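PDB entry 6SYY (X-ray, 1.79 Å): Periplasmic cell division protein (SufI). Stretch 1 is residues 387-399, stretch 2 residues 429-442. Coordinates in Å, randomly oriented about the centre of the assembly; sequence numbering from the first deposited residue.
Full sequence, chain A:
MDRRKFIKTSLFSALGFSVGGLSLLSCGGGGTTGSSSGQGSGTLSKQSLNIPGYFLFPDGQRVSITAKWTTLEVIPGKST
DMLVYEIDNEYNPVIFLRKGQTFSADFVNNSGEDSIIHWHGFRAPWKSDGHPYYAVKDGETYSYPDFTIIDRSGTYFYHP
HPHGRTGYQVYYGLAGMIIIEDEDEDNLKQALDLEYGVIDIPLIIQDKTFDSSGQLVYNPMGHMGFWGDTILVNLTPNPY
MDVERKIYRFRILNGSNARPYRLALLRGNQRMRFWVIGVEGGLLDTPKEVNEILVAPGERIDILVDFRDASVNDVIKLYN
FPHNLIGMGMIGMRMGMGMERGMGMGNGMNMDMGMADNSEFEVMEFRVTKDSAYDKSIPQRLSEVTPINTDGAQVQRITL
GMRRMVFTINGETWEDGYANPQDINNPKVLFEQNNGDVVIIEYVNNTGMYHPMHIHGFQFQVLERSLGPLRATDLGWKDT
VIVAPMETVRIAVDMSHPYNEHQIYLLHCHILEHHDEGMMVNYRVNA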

# COMPACT_ATOMS: atom_id res chain seq x y z
N PRO A 387 -16.16 -15.31 -4.43
CA PRO A 387 -16.83 -14.62 -3.31
C PRO A 387 -16.80 -15.48 -2.06
O PRO A 387 -16.90 -16.71 -2.12
CB PRO A 387 -18.26 -14.42 -3.82
CG PRO A 387 -18.18 -14.57 -5.31
CD PRO A 387 -17.09 -15.58 -5.54
N ILE A 388 -16.65 -14.82 -0.91
CA ILE A 388 -16.64 -15.52 0.37
C ILE A 388 -18.07 -15.87 0.75
O ILE A 388 -18.97 -15.02 0.69
CB ILE A 388 -15.97 -14.66 1.45
CG1 ILE A 388 -14.52 -14.36 1.06
CG2 ILE A 388 -16.04 -15.34 2.81
CD1 ILE A 388 -13.81 -13.42 2.00
N ASN A 389 -18.29 -17.12 1.14
CA ASN A 389 -19.60 -17.54 1.64
C ASN A 389 -19.74 -17.03 3.06
O ASN A 389 -19.02 -17.47 3.96
CB ASN A 389 -19.74 -19.06 1.57
CG ASN A 389 -21.10 -19.53 2.05
OD1 ASN A 389 -22.02 -18.73 2.25
ND2 ASN A 389 -21.24 -20.84 2.21
N THR A 390 -20.67 -16.10 3.27
CA THR A 390 -20.82 -15.42 4.55
C THR A 390 -21.94 -15.98 5.40
O THR A 390 -22.20 -15.44 6.48
CB THR A 390 -21.05 -13.92 4.32
OG1 THR A 390 -22.19 -13.74 3.46
CG2 THR A 390 -19.84 -13.29 3.66
N ASP A 391 -22.62 -17.03 4.95
CA ASP A 391 -23.70 -17.62 5.73
C ASP A 391 -23.15 -18.20 7.02
O ASP A 391 -22.14 -18.92 7.01
CB ASP A 391 -24.41 -18.70 4.92
CG ASP A 391 -24.87 -18.21 3.57
OD1 ASP A 391 -24.75 -17.00 3.30
OD2 ASP A 391 -25.35 -19.04 2.77
N GLY A 392 -23.80 -17.89 8.14
CA GLY A 392 -23.36 -18.40 9.43
C GLY A 392 -22.01 -17.91 9.90
O GLY A 392 -21.39 -18.55 10.75
N ALA A 393 -21.54 -16.79 9.36
CA ALA A 393 -20.26 -16.23 9.78
C ALA A 393 -20.39 -15.47 11.08
O ALA A 393 -21.45 -14.92 11.40
CB ALA A 393 -19.70 -15.31 8.69
N GLN A 394 -19.31 -15.44 11.85
CA GLN A 394 -19.27 -14.62 13.05
C GLN A 394 -19.08 -13.16 12.67
O GLN A 394 -18.36 -12.83 11.73
CB GLN A 394 -18.14 -15.07 13.98
CG GLN A 394 -18.26 -16.50 14.47
CD GLN A 394 -17.15 -16.87 15.43
OE1 GLN A 394 -16.55 -15.99 16.06
NE2 GLN A 394 -16.87 -18.16 15.55
N VAL A 395 -19.73 -12.28 13.42
CA VAL A 395 -19.59 -10.84 13.24
C VAL A 395 -18.68 -10.30 14.33
O VAL A 395 -18.82 -10.65 15.51
CB VAL A 395 -20.96 -10.13 13.26
CG1 VAL A 395 -20.77 -8.63 13.07
CG2 VAL A 395 -21.86 -10.70 12.19
N GLN A 396 -17.73 -9.46 13.94
CA GLN A 396 -16.84 -8.78 14.86
C GLN A 396 -16.98 -7.28 14.59
O GLN A 396 -16.57 -6.80 13.53
CB GLN A 396 -15.40 -9.25 14.66
CG GLN A 396 -14.55 -9.22 15.92
CD GLN A 396 -15.10 -10.12 17.00
OE1 GLN A 396 -14.98 -11.34 16.92
NE2 GLN A 396 -15.70 -9.52 18.02
N ARG A 397 -17.59 -6.56 15.52
CA ARG A 397 -17.80 -5.12 15.35
C ARG A 397 -16.60 -4.36 15.90
O ARG A 397 -16.26 -4.48 17.08
CB ARG A 397 -19.08 -4.65 16.03
CG ARG A 397 -19.25 -3.14 15.96
CD ARG A 397 -20.64 -2.74 16.36
NE ARG A 397 -20.98 -3.24 17.69
CZ ARG A 397 -22.22 -3.28 18.17
NH1 ARG A 397 -23.23 -2.86 17.42
NH2 ARG A 397 -22.45 -3.76 19.39
N ILE A 398 -15.98 -3.57 15.04
CA ILE A 398 -14.78 -2.79 15.36
C ILE A 398 -15.18 -1.33 15.33
O ILE A 398 -15.38 -0.75 14.25
CB ILE A 398 -13.65 -3.09 14.37
CG1 ILE A 398 -13.29 -4.57 14.39
CG2 ILE A 398 -12.43 -2.23 14.68
CD1 ILE A 398 -12.92 -5.08 15.76
N THR A 399 -15.32 -0.72 16.50
CA THR A 399 -15.75 0.67 16.60
C THR A 399 -14.53 1.58 16.72
O THR A 399 -13.71 1.41 17.63
CB THR A 399 -16.68 0.87 17.79
OG1 THR A 399 -17.85 0.07 17.61
CG2 THR A 399 -17.07 2.33 17.89
N VAL A 429 -5.02 -10.00 22.74
CA VAL A 429 -5.65 -9.92 21.43
C VAL A 429 -7.03 -9.30 21.61
O VAL A 429 -7.71 -9.56 22.61
CB VAL A 429 -5.75 -11.29 20.73
CG1 VAL A 429 -4.37 -11.84 20.43
CG2 VAL A 429 -6.56 -12.27 21.57
N LEU A 430 -7.44 -8.47 20.65
CA LEU A 430 -8.77 -7.89 20.70
C LEU A 430 -9.84 -8.96 20.56
O LEU A 430 -10.85 -8.94 21.26
CB LEU A 430 -8.93 -6.83 19.62
CG LEU A 430 -10.24 -6.05 19.69
CD1 LEU A 430 -10.29 -5.23 20.98
CD2 LEU A 430 -10.43 -5.16 18.46
N PHE A 431 -9.62 -9.91 19.65
CA PHE A 431 -10.53 -11.03 19.47
C PHE A 431 -9.74 -12.20 18.94
O PHE A 431 -8.62 -12.04 18.44
CB PHE A 431 -11.70 -10.68 18.53
CG PHE A 431 -11.27 -10.35 17.13
CD1 PHE A 431 -10.93 -9.06 16.78
CD2 PHE A 431 -11.20 -11.34 16.16
CE1 PHE A 431 -10.53 -8.76 15.49
CE2 PHE A 431 -10.80 -11.05 14.88
CZ PHE A 431 -10.46 -9.75 14.54
N GLU A 432 -10.33 -13.39 19.04
CA GLU A 432 -9.68 -14.63 18.65
C GLU A 432 -10.61 -15.43 17.77
O GLU A 432 -11.83 -15.46 18.00
CB GLU A 432 -9.28 -15.43 19.89
CG GLU A 432 -8.58 -16.75 19.61
CD GLU A 432 -8.11 -17.42 20.89
OE1 GLU A 432 -8.06 -16.74 21.93
OE2 GLU A 432 -7.81 -18.63 20.85
N GLN A 433 -10.05 -16.08 16.75
CA GLN A 433 -10.81 -16.91 15.83
C GLN A 433 -10.12 -18.26 15.66
O GLN A 433 -8.91 -18.39 15.90
CB GLN A 433 -10.98 -16.24 14.46
CG GLN A 433 -11.62 -14.86 14.51
CD GLN A 433 -13.07 -14.90 14.97
OE1 GLN A 433 -13.71 -15.95 14.96
NE2 GLN A 433 -13.58 -13.74 15.38
N ASN A 434 -10.89 -19.26 15.25
CA ASN A 434 -10.33 -20.54 14.89
C ASN A 434 -9.93 -20.53 13.42
O ASN A 434 -10.53 -19.83 12.60
CB ASN A 434 -11.33 -21.67 15.15
CG ASN A 434 -11.47 -21.99 16.61
OD1 ASN A 434 -10.49 -21.94 17.36
ND2 ASN A 434 -12.68 -22.32 17.04
N ASN A 435 -8.91 -21.32 13.09
CA ASN A 435 -8.46 -21.42 11.71
C ASN A 435 -9.60 -21.90 10.82
O ASN A 435 -10.25 -22.90 11.11
CB ASN A 435 -7.27 -22.38 11.62
CG ASN A 435 -6.59 -22.33 10.26
OD1 ASN A 435 -6.94 -21.53 9.40
ND2 ASN A 435 -5.60 -23.20 10.07
N GLY A 436 -9.85 -21.16 9.74
CA GLY A 436 -10.94 -21.46 8.85
C GLY A 436 -12.22 -20.70 9.12
O GLY A 436 -13.17 -20.80 8.33
N ASP A 437 -12.29 -19.94 10.22
CA ASP A 437 -13.48 -19.15 10.50
C ASP A 437 -13.69 -18.10 9.43
O ASP A 437 -12.75 -17.41 9.02
CB ASP A 437 -13.37 -18.48 11.87
CG ASP A 437 -13.62 -19.43 13.03
OD1 ASP A 437 -13.90 -20.62 12.77
OD2 ASP A 437 -13.54 -18.99 14.19
N VAL A 438 -14.93 -17.97 8.98
CA VAL A 438 -15.35 -16.80 8.20
C VAL A 438 -15.87 -15.77 9.18
O VAL A 438 -16.72 -16.07 10.02
CB VAL A 438 -16.41 -17.18 7.16
CG1 VAL A 438 -16.82 -15.94 6.37
CG2 VAL A 438 -15.88 -18.25 6.23
N VAL A 439 -15.35 -14.55 9.08
CA VAL A 439 -15.71 -13.46 9.98
C VAL A 439 -16.13 -12.26 9.14
O VAL A 439 -15.46 -11.91 8.16
CB VAL A 439 -14.54 -13.07 10.91
CG1 VAL A 439 -14.97 -11.98 11.87
CG2 VAL A 439 -14.04 -14.29 11.67
N ILE A 440 -17.25 -11.65 9.51
CA ILE A 440 -17.64 -10.35 8.99
C ILE A 440 -17.15 -9.30 9.98
O ILE A 440 -17.59 -9.28 11.13
CB ILE A 440 -19.15 -10.25 8.77
CG1 ILE A 440 -19.61 -11.25 7.71
CG2 ILE A 440 -19.54 -8.83 8.38
CD1 ILE A 440 -21.10 -11.22 7.45
N ILE A 441 -16.24 -8.45 9.55
CA ILE A 441 -15.77 -7.35 10.37
C ILE A 441 -16.57 -6.11 10.00
O ILE A 441 -16.77 -5.81 8.82
CB ILE A 441 -14.26 -7.12 10.19
CG1 ILE A 441 -13.48 -8.31 10.76
CG2 ILE A 441 -13.83 -5.84 10.89
CD1 ILE A 441 -11.98 -8.10 10.78
N GLU A 442 -17.03 -5.39 11.02
CA GLU A 442 -17.92 -4.25 10.86
C GLU A 442 -17.23 -3.04 11.47
O GLU A 442 -17.29 -2.83 12.68
CB GLU A 442 -19.27 -4.53 11.52
CG GLU A 442 -20.28 -3.43 11.37
CD GLU A 442 -21.62 -3.81 11.95
OE1 GLU A 442 -21.73 -4.96 12.44
OE2 GLU A 442 -22.55 -2.98 11.91

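Two parallel strands of the periplasmic cell division protein SufI, one beginning at Gln-394 and the other running through Val-438 to Glu-442, lie edge to edge, their axes 4.6 Å apart at closest approach and inclined by 20°. The register pairs Gln-394 with Val-439, Val-395 with Ile-440, Gln-396 with Ile-441 and Arg-397 with Glu-442, and 856 Å² of surface is buried between the stretches, both sides summed.

Five backbone hydrogen bonds form the seam. It opens loosely, with Gln-394 N to Val-438 O at 3.2 Å and an angle of 142°, then tightens: Ile-440 N to Gln-394 O is 2.7 Å, Gln-396 N to Ile-440 O 2.8 Å, Glu-442 N to Gln-396 O 2.9 Å and Ile-398 N to Glu-442 O 2.8 Å. Gln-394 and Gln-396 each use both N and O across the seam, whereas Val-395 and Arg-397 turn their backbone N and O away from it. Carbonyl oxygens also receive CA-H contacts, as from Val-439 CA to Gln-394 O at 3.2 Å and from Val-395 CA to Ile-440 O at 3.3 Å.

Before the strand, a type II turn from Thr-390 to Ala-393, closed by Ala-393 N to Thr-390 O at 3.2 Å, brings the chain alongside its partner. Gly-392 takes the positive phi of this turn. Ala-393 is the small bump here: its CB points toward the other stretch and sits 3.4 Å from Val-438 O, 3.8 Å from Val-438 CG1 and 4.2 Å from Ile-440 CG1. Val-438 CG1 in turn fits into the bend of the loop, 3.7 Å from Ile-388 CG2 and 3.6 Å from Asn-389 O. Farther along, Ile-440 CD1 reaches Thr-390 CB at 4.1 Å, so the isoleucine lies against both ends of the turn.

On the face carrying Val-395, Arg-397, Ile-440 and Glu-442, Val-395 CG2 comes within 4.4 Å of Ile-440 CB, and Val-395 CG1 lies 3.8 Å from Glu-442 OE1, alongside the extended glutamate.

On the face of Gln-394, Gln-396, Val-439 and Ile-441, Gln-396 folds over at chi2 (61°, p) and lays its CG on the ring of Phe-431, 3.8 Å from the centroid and 16° off the normal, a CH-pi contact over one face. The CB of Gln-396 rests 3.9 Å from Val-439 CG1, so its aliphatic part touches both the aromatic ring and the valine. The end of Gln-433 also comes near this strand, its NE2 3.2 Å from Gln-396 OE1 in the model, though the amide orientation is uncertain.

Ile-398 closes the far end. Its CG1 meets Ile-441 CG2 at 3.8 Å, while CD1 extends to Leu-430 CD2 at 3.7 Å and approaches Phe-431 CE1 obliquely at 4.4 Å. One branched side chain thus plugs the space between the paired strand and the segment leading into Glu-432 and Gln-433.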